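Local structure of Dr hemagglutinin structural subunit (Escherichia coli, 1UT1) at residues I123-D126 with G127-N131; L58-A62 with R63-L67; I94-T97 with D98-W102. The protein forms fimbrial adhesins of uropathogenic E. coli that bind the Dr blood group antigen, mediate adherence to the upper urinary tract and agglutinate human erythrocytes in the presence of mannose. The protein carries 3 engineered substitutions. All coordinates share one frame; numbering follows the deposited sequence.

All three contacts are local, each at a place where the chain leaves or enters a strand of the Dr-adhesin domain. Interactions 1 and 3 sit at the surface, at the ends of strands 118-125 and 89-96, which are neighbours in a sheet; they touch where Tyr-124 meets Arg-95 in a cation-pi pair and Ile-123 packs on Ile-94. Interaction 2, partly buried, lies on the opposite side of the chain's centre from interaction 1 and alone of the three meets another subunit. It combines a backbone turn with a disulfide, whereas the other two rely on side-chain hydrogen bonds: two glutamine amides in 127-131, an Asp-Ser-Trp chain in 98-102.

Interaction 1: residues I123-D126 with G127-N131; sequences IYVD and GQQTN
The carboxamide of Gln-129 has Val-125 obliquely off one face and the carbonyl of Asp-126 obliquely off the other, with Gly-127 O at its edge. CG1 of Val-125 lies 3.5 Å from NE2 of Gln-129. The carbonyl O of Asp-126 is 3.0 Å from NE2 of Gln-129, but at too poor an angle for a hydrogen bond. In the plane itself, NE2 of Gln-129 donates to O of Gly-127 over 3.1 Å, with an N-H...O angle of 160°. At the other corner, OE1 of Gln-129 accepts from the backbone N of Tyr-91 on strand 89-96, so both ends of the flat group are tied and its rotation is fixed. CG of Gln-129 stands opposite the carbonyl carbon (chi1 -73°), and the chain beyond it runs extended toward the strand, passing Val-125 in the opposite sense. Here strand 118-125 of the immunoglobulin-like fold gives way to the loop leading to strand 135-147. The chain turns at Gly-127, where phi is 88°, and the backbone N of Gly-127 is bound by the carboxylate of Asp-46. CG1 of Val-125 is pressed against O of Gly-127 at 3.1 Å, a tight approach, and the buried side chain of Val-125 also packs on Leu-44, Ala-48 and Ile-50. Further along, the amide oxygen of Gln-128 is gripped from opposite faces of its plane: Thr-130 OG1 donates to Gln-128 OE1 over 2.8 Å, and Thr-130 N donates to Gln-128 OE1 over 2.9 Å.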
loop_
_atom_site.group_PDB
_atom_site.type_symbol
_atom_site.label_atom_id
_atom_site.label_comp_id
_atom_site.label_asym_id
_atom_site.label_seq_id
_atom_site.Cartn_x
_atom_site.Cartn_y
_atom_site.Cartn_z
ATOM N N ILE A 123 -6.542 14.977 -14.767
ATOM C CA ILE A 123 -6.955 13.744 -15.445
ATOM C C ILE A 123 -8.495 13.849 -15.526
ATOM O O ILE A 123 -9.152 14.044 -14.483
ATOM C CB ILE A 123 -6.627 12.521 -14.583
ATOM C CG1 ILE A 123 -5.122 12.471 -14.223
ATOM C CG2 ILE A 123 -7.059 11.229 -15.317
ATOM C CD1 ILE A 123 -4.173 12.503 -15.443
ATOM N N TYR A 124 -9.063 13.730 -16.738
ATOM C CA TYR A 124 -10.514 13.918 -16.920
ATOM C C TYR A 124 -11.099 12.787 -17.726
ATOM O O TYR A 124 -10.473 12.277 -18.654
ATOM C CB TYR A 124 -10.766 15.229 -17.705
ATOM C CG TYR A 124 -10.087 16.434 -17.102
ATOM C CD1 TYR A 124 -10.725 17.186 -16.104
ATOM C CD2 TYR A 124 -8.763 16.730 -17.410
ATOM C CE1 TYR A 124 -10.097 18.299 -15.538
ATOM C CE2 TYR A 124 -8.112 17.858 -16.844
ATOM C CZ TYR A 124 -8.802 18.627 -15.902
ATOM O OH TYR A 124 -8.153 19.693 -15.283
ATOM N N VAL A 125 -12.359 12.480 -17.469
ATOM C CA VAL A 125 -13.048 11.455 -18.267
ATOM C C VAL A 125 -13.123 11.936 -19.728
ATOM O O VAL A 125 -13.481 13.071 -19.998
ATOM C CB VAL A 125 -14.473 11.200 -17.689
ATOM C CG1 VAL A 125 -15.295 10.291 -18.623
ATOM C CG2 VAL A 125 -14.362 10.568 -16.284
ATOM N N ASP A 126 -12.732 11.081 -20.667
ATOM C CA ASP A 126 -12.767 11.453 -22.095
ATOM C C ASP A 126 -13.982 10.778 -22.770
ATOM O O ASP A 126 -13.913 9.611 -23.123
ATOM C CB ASP A 126 -11.481 10.986 -22.804
ATOM C CG ASP A 126 -11.454 11.381 -24.295
ATOM O OD1 ASP A 126 -12.287 12.229 -24.728
ATOM O OD2 ASP A 126 -10.691 10.755 -25.049
ATOM N N GLY A 127 -15.064 11.528 -22.932
ATOM C CA GLY A 127 -16.309 10.996 -23.509
ATOM C C GLY A 127 -17.122 10.404 -22.356
ATOM O O GLY A 127 -16.548 9.794 -21.443
ATOM N N GLN A 128 -18.438 10.650 -22.349
ATOM C CA GLN A 128 -19.285 10.147 -21.267
ATOM C C GLN A 128 -19.130 8.639 -21.186
ATOM O O GLN A 128 -19.145 7.931 -22.219
ATOM C CB GLN A 128 -20.763 10.589 -21.429
ATOM C CG GLN A 128 -21.543 9.837 -22.481
ATOM C CD GLN A 128 -22.103 8.512 -21.946
ATOM O OE1 GLN A 128 -22.028 8.240 -20.751
ATOM N NE2 GLN A 128 -22.660 7.676 -22.846
ATOM N N GLN A 129 -18.866 8.146 -19.975
ATOM C CA GLN A 129 -18.672 6.702 -19.777
ATOM C C GLN A 129 -19.514 6.210 -18.607
ATOM O O GLN A 129 -19.026 5.537 -17.685
ATOM C CB GLN A 129 -17.176 6.369 -19.628
ATOM C CG GLN A 129 -16.423 6.479 -20.958
ATOM C CD GLN A 129 -14.906 6.508 -20.785
ATOM O OE1 GLN A 129 -14.276 5.471 -20.646
ATOM N NE2 GLN A 129 -14.319 7.702 -20.817
ATOM N N THR A 130 -20.795 6.596 -18.644
ATOM C CA THR A 130 -21.732 6.299 -17.574
ATOM C C THR A 130 -22.152 4.826 -17.438
ATOM O O THR A 130 -22.919 4.483 -16.538
ATOM C CB THR A 130 -22.990 7.201 -17.641
ATOM O OG1 THR A 130 -23.655 6.998 -18.882
ATOM C CG2 THR A 130 -22.628 8.671 -17.484
ATOM N N ASN A 131 -21.651 3.965 -18.316
ATOM C CA ASN A 131 -21.895 2.504 -18.213
ATOM C C ASN A 131 -20.663 1.737 -17.725
ATOM O O ASN A 131 -20.607 0.508 -17.820
ATOM C CB ASN A 131 -22.333 1.917 -19.562
ATOM C CG ASN A 131 -23.753 2.334 -19.942
ATOM O OD1 ASN A 131 -24.628 2.453 -19.081
ATOM N ND2 ASN A 131 -23.966 2.618 -21.222
#

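Interaction 2: residues L58-A62 with R63-L67; sequences LGCDA and RQVAL. With EDO (1,2-ethanediol), chain K.
Cys-60 packs its CB against CG2 of Val-65, 4.2 Å away, yet gives its sulfur to a different molecule: SG forms a disulfide with Cys-28 of the second subunit. Between the two touching residues the chain makes a type I beta turn from Cys-60 to Arg-63, linking strand 49-58 to strand 64-69. The turn is closed by Arg-63 N donating to Cys-60 O over 3.1 Å. Arg-63 bends at its second torsion (-79°) and folds its stem back over the preceding peptide, bringing CG to 3.6 Å from Ala-62 C and CD to 3.7 Å from Ala-62 O. On the outside of the turn the two oxygens of Asp-61 have different partners. OD2 is bonded to the hydroxyl of Ser-116. O1 of an ethanediol, probably from the crystallisation liquor, lies 2.8 Å from Asp-61 OD1 in a weak bond whose geometry is doubtful, because the molecule is modelled too close to the backbone. Ser-116 OG is also bonded to the backbone N of Cys-60, so it braces the turn at two points. Residues 58-63 belong to a predicted receptor-binding region. Leu-58 joins an antiparallel ladder with a strand of the second subunit, while Val-30 and Val-32 of that subunit pack on Val-65 and Leu-67. Covalent, backbone and apolar links thus all cross one interface, consistent with strand exchange between subunits.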
loop_
_atom_site.group_PDB
_atom_site.type_symbol
_atom_site.label_atom_id
_atom_site.label_comp_id
_atom_site.label_asym_id
_atom_site.label_seq_id
_atom_site.Cartn_x
_atom_site.Cartn_y
_atom_site.Cartn_z
ATOM N N LEU A 58 13.174 19.002 -11.348
ATOM C CA LEU A 58 14.369 19.740 -10.920
ATOM C C LEU A 58 15.545 19.179 -11.709
ATOM O O LEU A 58 15.626 17.974 -11.898
ATOM C CB LEU A 58 14.626 19.539 -9.414
ATOM C CG LEU A 58 13.489 19.959 -8.455
ATOM C CD1 LEU A 58 12.747 18.713 -7.870
ATOM C CD2 LEU A 58 14.011 20.858 -7.329
ATOM N N GLY A 59 16.488 20.042 -12.111
ATOM C CA GLY A 59 17.682 19.585 -12.842
ATOM C C GLY A 59 17.433 19.226 -14.313
ATOM O O GLY A 59 18.252 18.542 -14.945
ATOM N N CYS A 60 16.320 19.715 -14.867
ATOM C CA CYS A 60 15.922 19.361 -16.217
ATOM C C CYS A 60 15.959 20.563 -17.122
ATOM O O CYS A 60 15.195 20.638 -18.095
ATOM C CB CYS A 60 14.492 18.790 -16.218
ATOM S SG CYS A 60 14.272 17.357 -15.115
ATOM N N ASP A 61 16.863 21.491 -16.841
ATOM C CA ASP A 61 16.919 22.705 -17.664
ATOM C C ASP A 61 17.147 22.389 -19.142
ATOM O O ASP A 61 16.642 23.088 -20.014
ATOM C CB ASP A 61 17.931 23.726 -17.116
ATOM C CG ASP A 61 17.404 24.465 -15.876
ATOM O OD1 ASP A 61 18.195 25.165 -15.206
ATOM O OD2 ASP A 61 16.194 24.356 -15.570
ATOM N N ALA A 62 17.792 21.264 -19.413
ATOM C CA ALA A 62 18.108 20.857 -20.784
ATOM C C ALA A 62 17.393 19.591 -21.264
ATOM O O ALA A 62 17.827 18.953 -22.231
ATOM C CB ALA A 62 19.637 20.677 -20.931
ATOM N N ARG A 63 16.373 19.149 -20.532
ATOM C CA ARG A 63 15.660 17.933 -20.920
ATOM C C ARG A 63 14.181 18.259 -21.052
ATOM O O ARG A 63 13.695 19.205 -20.423
ATOM C CB ARG A 63 15.794 16.836 -19.843
ATOM C CG ARG A 63 17.210 16.562 -19.401
ATOM C CD ARG A 63 17.943 15.691 -20.393
ATOM N NE ARG A 63 19.275 15.352 -19.895
ATOM C CZ ARG A 63 20.108 14.515 -20.494
ATOM N NH1 ARG A 63 21.303 14.277 -19.970
ATOM N NH2 ARG A 63 19.747 13.916 -21.617
ATOM N N GLN A 64 13.461 17.384 -21.743
ATOM C CA GLN A 64 11.993 17.506 -21.872
ATOM C C GLN A 64 11.309 16.634 -20.818
ATOM O O GLN A 64 11.390 15.409 -20.861
ATOM C CB GLN A 64 11.548 17.062 -23.256
ATOM C CG GLN A 64 11.924 18.066 -24.317
ATOM C CD GLN A 64 11.635 17.572 -25.717
ATOM O OE1 GLN A 64 10.473 17.542 -26.158
ATOM N NE2 GLN A 64 12.665 17.082 -26.388
ATOM N N VAL A 65 10.658 17.276 -19.865
ATOM C CA VAL A 65 9.969 16.580 -18.785
ATOM C C VAL A 65 8.913 15.665 -19.381
ATOM O O VAL A 65 8.222 16.043 -20.346
ATOM C CB VAL A 65 9.331 17.607 -17.830
ATOM C CG1 VAL A 65 8.399 16.922 -16.824
ATOM C CG2 VAL A 65 10.449 18.393 -17.106
ATOM N N ALA A 66 8.709 14.515 -18.739
ATOM C CA ALA A 66 7.803 13.503 -19.265
ATOM C C ALA A 66 7.180 12.621 -18.193
ATOM O O ALA A 66 7.771 12.372 -17.140
ATOM C CB ALA A 66 8.521 12.660 -20.275
ATOM N N LEU A 67 5.978 12.133 -18.478
ATOM C CA LEU A 67 5.309 11.200 -17.597
ATOM C C LEU A 67 5.014 9.958 -18.423
ATOM O O LEU A 67 4.464 10.057 -19.536
ATOM C CB LEU A 67 3.976 11.799 -17.123
ATOM C CG LEU A 67 4.081 13.192 -16.521
ATOM C CD1 LEU A 67 2.634 13.729 -16.281
ATOM C CD2 LEU A 67 4.847 13.109 -15.202
HETATM C C1 EDO K . 17.470 23.660 -12.777
HETATM O O1 EDO K . 18.800 24.166 -12.676
HETATM C C2 EDO K . 17.273 22.624 -11.667
HETATM O O2 EDO K . 16.033 22.876 -10.990
#

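Interaction 3: residues I94-T97 with D98-W102; sequences IRPT and DNSAW
Pro-96, the last residue of strand 89-96, lies against an Asx turn in the loop that carries the chain over to strand 102-105. The hydrogen bonds centre on Asp-98 and Ser-100. The carboxylate is placed with CG between its own backbone N and carbonyl carbon (chi1 61°), where OD2 can receive two donors. Ser-100 N gives the turn its defining bond to Asp-98 OD2 over 3.1 Å, approaching from above the carboxylate plane. Ser-100 OG donates to the same Asp-98 OD2 over 2.6 Å, near the plane and on the syn side. That hydroxyl is also an acceptor: Trp-102 NE1 donates to Ser-100 OG over 2.9 Å, almost in the plane of the indole, so the chain of bonds runs from tryptophan through serine to aspartate. The other oxygen, Asp-98 OD1, is held by the indole N-H of Trp-117, so the carboxylate is tied at both oxygens.

The proline ring supplies the van der Waals contacts. Pro-96 CB lies against the polar pair, 3.5 Å from Asp-98 OD2. Pro-96 CB is also 3.7 Å from Ser-100 OG. The apolar contact is made by Pro-96 CG, which meets Trp-102 CD1 obliquely at 3.7 Å, while Phe-109 and Trp-117 also touch the proline. Trp-102 in turn meets Phe-109 with nearly parallel rings and Trp-117 edge-to-face. At the edge of the Trp-102 indole, in its plane, Ser-100 O lies 3.5 Å from CD1 of Trp-102.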
loop_
_atom_site.group_PDB
_atom_site.type_symbol
_atom_site.label_atom_id
_atom_site.label_comp_id
_atom_site.label_asym_id
_atom_site.label_seq_id
_atom_site.Cartn_x
_atom_site.Cartn_y
_atom_site.Cartn_z
ATOM N N ILE A 94 -5.471 13.857 -20.428
ATOM C CA ILE A 94 -4.462 14.330 -19.479
ATOM C C ILE A 94 -4.058 15.701 -19.965
ATOM O O ILE A 94 -3.703 15.869 -21.137
ATOM C CB ILE A 94 -3.224 13.399 -19.534
ATOM C CG1 ILE A 94 -3.648 11.967 -19.121
ATOM C CG2 ILE A 94 -2.106 13.925 -18.665
ATOM C CD1 ILE A 94 -2.496 10.917 -19.221
ATOM N N ARG A 95 -4.189 16.709 -19.101
ATOM C CA ARG A 95 -4.012 18.094 -19.534
ATOM C C ARG A 95 -3.376 18.956 -18.427
ATOM O O ARG A 95 -3.929 19.063 -17.351
ATOM C CB ARG A 95 -5.388 18.684 -19.908
ATOM C CG ARG A 95 -5.320 20.111 -20.448
ATOM C CD ARG A 95 -6.642 20.532 -21.035
ATOM N NE ARG A 95 -7.581 20.961 -19.997
ATOM C CZ ARG A 95 -8.655 20.272 -19.603
ATOM N NH1 ARG A 95 -8.938 19.086 -20.144
ATOM N NH2 ARG A 95 -9.440 20.757 -18.651
ATOM N N PRO A 96 -2.265 19.624 -18.723
ATOM C CA PRO A 96 -1.658 20.558 -17.741
ATOM C C PRO A 96 -2.604 21.704 -17.546
ATOM O O PRO A 96 -3.369 22.033 -18.457
ATOM C CB PRO A 96 -0.401 21.073 -18.459
ATOM C CG PRO A 96 -0.744 20.978 -19.926
ATOM C CD PRO A 96 -1.600 19.696 -20.042
ATOM N N THR A 97 -2.558 22.340 -16.377
ATOM C CA THR A 97 -3.505 23.423 -16.098
ATOM C C THR A 97 -3.004 24.783 -16.593
ATOM O O THR A 97 -3.724 25.775 -16.516
ATOM C CB THR A 97 -3.826 23.535 -14.590
ATOM O OG1 THR A 97 -2.667 23.974 -13.880
ATOM C CG2 THR A 97 -4.335 22.217 -14.014
ATOM N N ASP A 98 -1.759 24.852 -17.050
ATOM C CA ASP A 98 -1.250 26.117 -17.579
ATOM C C ASP A 98 -1.375 26.052 -19.110
ATOM O O ASP A 98 -2.056 25.177 -19.650
ATOM C CB ASP A 98 0.200 26.374 -17.115
ATOM C CG ASP A 98 1.182 25.284 -17.590
ATOM O OD1 ASP A 98 2.395 25.400 -17.285
ATOM O OD2 ASP A 98 0.764 24.372 -18.341
ATOM N N ASN A 99 -0.703 26.938 -19.808
ATOM C CA ASN A 99 -0.822 26.986 -21.277
ATOM C C ASN A 99 0.129 26.064 -22.018
ATOM O O ASN A 99 0.334 26.248 -23.217
ATOM C CB ASN A 99 -0.481 28.397 -21.773
ATOM C CG ASN A 99 -1.665 29.290 -21.854
ATOM O OD1 ASN A 99 -2.198 29.501 -22.937
ATOM N ND2 ASN A 99 -1.907 30.030 -20.782
ATOM N N SER A 100 0.824 25.189 -21.301
ATOM C CA SER A 100 1.931 24.482 -21.901
ATOM C C SER A 100 1.553 23.380 -22.865
ATOM O O SER A 100 0.489 22.783 -22.757
ATOM C CB SER A 100 2.937 24.023 -20.854
ATOM O OG SER A 100 2.352 23.077 -19.987
ATOM N N ALA A 101 2.408 23.172 -23.867
ATOM C CA ALA A 101 2.139 22.186 -24.915
ATOM C C ALA A 101 2.915 20.897 -24.666
ATOM O O ALA A 101 4.122 20.920 -24.430
ATOM C CB ALA A 101 2.508 22.756 -26.266
ATOM N N TRP A 102 2.206 19.784 -24.798
ATOM C CA TRP A 102 2.749 18.450 -24.576
ATOM C C TRP A 102 2.341 17.543 -25.730
ATOM O O TRP A 102 1.364 17.828 -26.468
ATOM C CB TRP A 102 2.190 17.849 -23.263
ATOM C CG TRP A 102 2.555 18.609 -22.027
ATOM C CD1 TRP A 102 2.268 19.896 -21.748
ATOM C CD2 TRP A 102 3.316 18.101 -20.914
ATOM N NE1 TRP A 102 2.821 20.256 -20.529
ATOM C CE2 TRP A 102 3.474 19.168 -20.001
ATOM C CE3 TRP A 102 3.932 16.869 -20.642
ATOM C CZ2 TRP A 102 4.137 19.019 -18.771
ATOM C CZ3 TRP A 102 4.614 16.715 -19.436
ATOM C CH2 TRP A 102 4.712 17.798 -18.508
#